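Local coordinates for protein putative MAR1 (Leishmania donovani, PDB 1X9G) that is of unknown function, named a putative MAR1 ribonuclease, and belongs to the isochorismatase superfamily, many of whose members are hydrolases, at residues N41-A46 with P77-P82; L142-Q145 with D149-A152. All coordinates share one frame; numbering follows the deposited sequence.

Overall arrangement
Both contacts belong to the isochorismatase domain, an alpha/beta fold built on a parallel six-stranded sheet, and each shows a piece of chain that flanks a helix being fastened to it by a few side chains. They follow one another along the sequence: contact 1 ties the loop between strands 60-67 and 86-90 to helix 39-55, and contact 2 ties the end of strand 134-143 to helix 147-158. Their centres lie about 19 Å apart. Helix 39-55 nevertheless bridges them, because SG of Cys-42 packs 3.7 Å from the carbonyl C of Leu-142, so the helix start that carries contact 1 also backs the strand end of contact 2.

Contact 1 of 2, residues N41-A46 with P77-P82; sequences NCVFVA and PEITLP
Val-43 and Ala-46, three residues apart on helix 39-55 of the alpha/beta isochorismatase fold, present one side of the helix to Ile-79 in the loop that connects two strands of the parallel sheet. The principle at work is that a buried aliphatic residue can form the apolar centre of a loop's seat on a helix, with polar links beside it.

The apolar contacts centre on that isoleucine. Its CG1 lies 3.7 Å from CG1 of Val-43 and 3.9 Å from CB of Ala-46, so one methylene touches two side chains about a turn apart on the same side of the helix. CD1 continues along the same surface and also comes to 3.9 Å from Ala-46 CB, with CG2 a little farther off. CG1 of Ile-79 stands anti to its own carbonyl carbon (chi1 -60°), which sends this longer branch to the helix. The side chains of Val-43 and Ile-79 meet at a slant, not alongside one another.

A second kind of contact uses the aliphatic part of a charged residue. Glu-78 is exposed, and its chi1 of 157° puts the CG methylene against the valine; the bend at chi2 then turns the carboxylate its own way.

No hydrogen bond joins the two segments, but polar links lie further along the helix: Asn-47 bonds through ND2 to the carbonyl O of Glu-78 and through OD1 to the backbone N of Thr-80, bracketing Ile-79, and about a turn later Arg-51 NH2 reaches Thr-80 O. On the helix side, one methyl of Val-43 serves both loop residues, its CG1 approaching CG of Glu-78 to 3.4 Å.

Contact 2 of 2, residues L142-Q145 with D149-A152; sequences LGSQ and DFKA
Phe-150, in the first part of helix 147-158, lays its ring against Ser-144, Gly-143 and Leu-142 at the end of strand 134-143, within a beta-alpha-beta unit that strand 164-167 completes. The unit illustrates how a short connection brings a helix back over the strand it has just left, with one aromatic residue carrying most of the contact between helix and strand end.

In sequence order the helix segment begins with Asp-149, whose CB points toward the strand end but which adds little to the packing within the unit. Its OD1 is hydrogen-bonded to Thr-168 OG1 of the second subunit, and its side chain also packs on Leu-200 of that subunit, so the helix start takes part in the assembly as well as in the fold.

Phe-150 follows and carries the contact. With CG anti to the backbone N (chi1 -172°), its ring reaches back along the chain from Ser-144 past Gly-143 to Leu-142. At the near end, CB lies 3.6 Å from CB of Ser-144, and the serine hydroxyl OG sits at the ring edge, 3.5 Å from CD2. The ring edge thus adds packing to a hydroxyl whose hydrogen bond goes to ND1 of His-118. Midway, the ring meets Gly-143 through its backbone: CE2 of Phe-150 is 3.5 Å from both N and CA of the glycine, and the N approaches the ring obliquely.

Farther out, the end of the ring reaches Leu-142, whose own side chain also packs on Ile-121 of helix 117-130. Here CB of Leu-142 lies in the plane of the ring at its edge, 3.7 Å from CE2 of Phe-150.

Contact 1 of 2, residues N41-A46 with P77-P82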
loop_
_atom_site.group_PDB
_atom_site.type_symbol
_atom_site.label_atom_id
_atom_site.label_comp_id
_atom_site.label_asym_id
_atom_site.label_seq_id
_atom_site.Cartn_x
_atom_site.Cartn_y
_atom_site.Cartn_z
ATOM N N ASN A 41 -17.384 -15.932 -8.840
ATOM C CA ASN A 41 -17.501 -15.159 -7.602
ATOM C C ASN A 41 -18.153 -13.789 -7.806
ATOM O O ASN A 41 -18.909 -13.324 -6.941
ATOM C CB ASN A 41 -16.177 -15.062 -6.886
ATOM C CG ASN A 41 -15.874 -16.284 -6.035
ATOM O OD1 ASN A 41 -16.418 -17.368 -6.250
ATOM N ND2 ASN A 41 -14.990 -16.118 -5.076
ATOM N N CYS A 42 -17.879 -13.146 -8.944
ATOM C CA CYS A 42 -18.579 -11.910 -9.294
ATOM C C CYS A 42 -20.095 -12.113 -9.379
ATOM O O CYS A 42 -20.873 -11.258 -8.941
ATOM C CB CYS A 42 -18.077 -11.360 -10.620
ATOM S SG CYS A 42 -16.379 -10.883 -10.575
ATOM N N VAL A 43 -20.501 -13.245 -9.966
ATOM C CA VAL A 43 -21.916 -13.615 -10.099
ATOM C C VAL A 43 -22.508 -13.815 -8.705
ATOM O O VAL A 43 -23.600 -13.354 -8.411
ATOM C CB VAL A 43 -22.070 -14.882 -11.026
ATOM C CG1 VAL A 43 -23.460 -15.434 -11.044
ATOM C CG2 VAL A 43 -21.641 -14.552 -12.477
ATOM N N PHE A 44 -21.750 -14.489 -7.848
ATOM C CA PHE A 44 -22.182 -14.797 -6.495
ATOM C C PHE A 44 -22.493 -13.539 -5.701
ATOM O O PHE A 44 -23.469 -13.509 -4.930
ATOM C CB PHE A 44 -21.110 -15.623 -5.768
ATOM C CG PHE A 44 -21.400 -15.828 -4.315
ATOM C CD1 PHE A 44 -22.271 -16.853 -3.896
ATOM C CD2 PHE A 44 -20.859 -14.974 -3.358
ATOM C CE1 PHE A 44 -22.577 -17.038 -2.508
ATOM C CE2 PHE A 44 -21.161 -15.145 -1.980
ATOM C CZ PHE A 44 -22.008 -16.188 -1.567
ATOM N N VAL A 45 -21.647 -12.525 -5.888
ATOM C CA VAL A 45 -21.706 -11.262 -5.167
ATOM C C VAL A 45 -22.866 -10.467 -5.734
ATOM O O VAL A 45 -23.588 -9.804 -4.991
ATOM C CB VAL A 45 -20.336 -10.459 -5.266
ATOM C CG1 VAL A 45 -20.478 -9.017 -4.841
ATOM C CG2 VAL A 45 -19.263 -11.120 -4.444
ATOM N N ALA A 46 -23.033 -10.528 -7.045
ATOM C CA ALA A 46 -24.194 -9.935 -7.738
ATOM C C ALA A 46 -25.500 -10.472 -7.194
ATOM O O ALA A 46 -26.381 -9.687 -6.838
ATOM C CB ALA A 46 -24.123 -10.173 -9.244
ATOM N N PRO A 77 -27.450 -15.326 -17.320
ATOM C CA PRO A 77 -28.690 -15.785 -16.663
ATOM C C PRO A 77 -28.540 -16.152 -15.197
ATOM O O PRO A 77 -29.423 -15.844 -14.400
ATOM C CB PRO A 77 -29.091 -17.040 -17.475
ATOM C CG PRO A 77 -27.905 -17.401 -18.271
ATOM C CD PRO A 77 -27.172 -16.126 -18.532
ATOM N N GLU A 78 -27.442 -16.812 -14.844
ATOM C CA GLU A 78 -27.219 -17.191 -13.457
ATOM C C GLU A 78 -27.304 -15.999 -12.454
ATOM O O GLU A 78 -27.392 -16.204 -11.241
ATOM C CB GLU A 78 -25.950 -18.065 -13.356
ATOM C CG GLU A 78 -25.236 -18.116 -11.986
ATOM C CD GLU A 78 -25.999 -18.866 -10.865
ATOM O OE1 GLU A 78 -26.079 -20.118 -10.936
ATOM O OE2 GLU A 78 -26.465 -18.213 -9.892
ATOM N N ILE A 79 -27.345 -14.757 -12.943
ATOM C CA ILE A 79 -27.789 -13.655 -12.077
ATOM C C ILE A 79 -29.324 -13.418 -12.153
ATOM O O ILE A 79 -29.863 -12.929 -13.173
ATOM C CB ILE A 79 -27.031 -12.316 -12.308
ATOM C CG1 ILE A 79 -25.534 -12.487 -12.042
ATOM C CG2 ILE A 79 -27.576 -11.215 -11.378
ATOM C CD1 ILE A 79 -24.635 -11.567 -12.879
ATOM N N THR A 80 -30.001 -13.744 -11.050
ATOM C CA THR A 80 -31.408 -13.456 -10.898
ATOM C C THR A 80 -31.668 -12.071 -10.322
ATOM O O THR A 80 -31.796 -11.883 -9.119
ATOM C CB THR A 80 -32.195 -14.573 -10.171
ATOM O OG1 THR A 80 -31.293 -15.447 -9.486
ATOM C CG2 THR A 80 -33.010 -15.397 -11.230
ATOM N N LEU A 81 -31.732 -11.117 -11.244
ATOM C CA LEU A 81 -32.100 -9.728 -11.006
ATOM C C LEU A 81 -33.344 -9.536 -10.144
ATOM O O LEU A 81 -34.302 -10.317 -10.248
ATOM C CB LEU A 81 -32.362 -9.044 -12.361
ATOM C CG LEU A 81 -31.214 -8.745 -13.330
ATOM C CD1 LEU A 81 -29.927 -8.434 -12.519
ATOM C CD2 LEU A 81 -31.008 -9.869 -14.357
ATOM N N PRO A 82 -33.355 -8.472 -9.321
ATOM C CA PRO A 82 -34.576 -8.084 -8.618
ATOM C C PRO A 82 -35.584 -7.490 -9.614
ATOM O O PRO A 82 -35.170 -6.956 -10.648
ATOM C CB PRO A 82 -34.095 -7.003 -7.638
ATOM C CG PRO A 82 -32.617 -6.989 -7.705
ATOM C CD PRO A 82 -32.234 -7.572 -9.015
#

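Contact 2 of 2, residues L142-Q145 with D149-A152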
loop_
_atom_site.group_PDB
_atom_site.type_symbol
_atom_site.label_atom_id
_atom_site.label_comp_id
_atom_site.label_asym_id
_atom_site.label_seq_id
_atom_site.Cartn_x
_atom_site.Cartn_y
_atom_site.Cartn_z
ATOM N N LEU A 142 -15.100 -8.401 -7.867
ATOM C CA LEU A 142 -14.374 -7.765 -8.976
ATOM C C LEU A 142 -13.451 -8.763 -9.676
ATOM O O LEU A 142 -13.040 -9.783 -9.082
ATOM C CB LEU A 142 -13.586 -6.531 -8.533
ATOM C CG LEU A 142 -14.213 -5.381 -7.733
ATOM C CD1 LEU A 142 -13.110 -4.574 -6.997
ATOM C CD2 LEU A 142 -15.184 -4.473 -8.541
ATOM N N GLY A 143 -13.193 -8.497 -10.967
ATOM C CA GLY A 143 -12.238 -9.289 -11.758
ATOM C C GLY A 143 -11.745 -8.612 -13.038
ATOM O O GLY A 143 -12.345 -7.659 -13.514
ATOM N N SER A 144 -10.644 -9.121 -13.576
ATOM C CA SER A 144 -10.075 -8.689 -14.846
ATOM C C SER A 144 -9.639 -9.966 -15.559
ATOM O O SER A 144 -9.475 -11.001 -14.918
ATOM C CB SER A 144 -8.865 -7.786 -14.617
ATOM O OG SER A 144 -9.296 -6.482 -14.247
ATOM N N GLN A 145 -9.441 -9.927 -16.872
ATOM C CA GLN A 145 -8.838 -11.096 -17.537
ATOM C C GLN A 145 -7.433 -11.427 -17.061
ATOM O O GLN A 145 -7.126 -12.593 -16.850
ATOM C CB GLN A 145 -8.879 -10.957 -19.044
ATOM C CG GLN A 145 -10.228 -11.190 -19.576
ATOM C CD GLN A 145 -10.331 -10.856 -21.037
ATOM O OE1 GLN A 145 -11.145 -10.031 -21.419
ATOM N NE2 GLN A 145 -9.495 -11.494 -21.867
ATOM N N ASP A 149 -3.251 -6.276 -14.747
ATOM C CA ASP A 149 -4.188 -5.189 -14.938
ATOM C C ASP A 149 -5.050 -4.994 -13.691
ATOM O O ASP A 149 -5.283 -3.880 -13.273
ATOM C CB ASP A 149 -5.085 -5.451 -16.159
ATOM C CG ASP A 149 -4.306 -5.525 -17.508
ATOM O OD1 ASP A 149 -3.559 -4.607 -17.845
ATOM O OD2 ASP A 149 -4.504 -6.488 -18.260
ATOM N N PHE A 150 -5.530 -6.087 -13.117
ATOM C CA PHE A 150 -6.416 -6.042 -11.936
ATOM C C PHE A 150 -5.690 -5.446 -10.765
ATOM O O PHE A 150 -6.094 -4.400 -10.239
ATOM C CB PHE A 150 -6.901 -7.454 -11.587
ATOM C CG PHE A 150 -7.933 -7.490 -10.531
ATOM C CD1 PHE A 150 -7.602 -7.886 -9.213
ATOM C CD2 PHE A 150 -9.236 -7.161 -10.822
ATOM C CE1 PHE A 150 -8.544 -7.927 -8.221
ATOM C CE2 PHE A 150 -10.199 -7.212 -9.827
ATOM C CZ PHE A 150 -9.849 -7.584 -8.515
ATOM N N LYS A 151 -4.583 -6.098 -10.399
ATOM C CA LYS A 151 -3.805 -5.769 -9.218
ATOM C C LYS A 151 -3.396 -4.298 -9.186
ATOM O O LYS A 151 -3.420 -3.678 -8.139
ATOM C CB LYS A 151 -2.573 -6.689 -9.116
ATOM C CG LYS A 151 -2.910 -8.123 -8.627
ATOM C CD LYS A 151 -1.690 -8.964 -8.146
ATOM C CE LYS A 151 -1.083 -8.367 -6.799
ATOM N NZ LYS A 151 0.338 -8.854 -6.387
ATOM N N ALA A 152 -3.041 -3.744 -10.340
ATOM C CA ALA A 152 -2.677 -2.330 -10.501
ATOM C C ALA A 152 -3.874 -1.375 -10.339
ATOM O O ALA A 152 -3.805 -0.384 -9.612
ATOM C CB ALA A 152 -1.981 -2.126 -11.872
#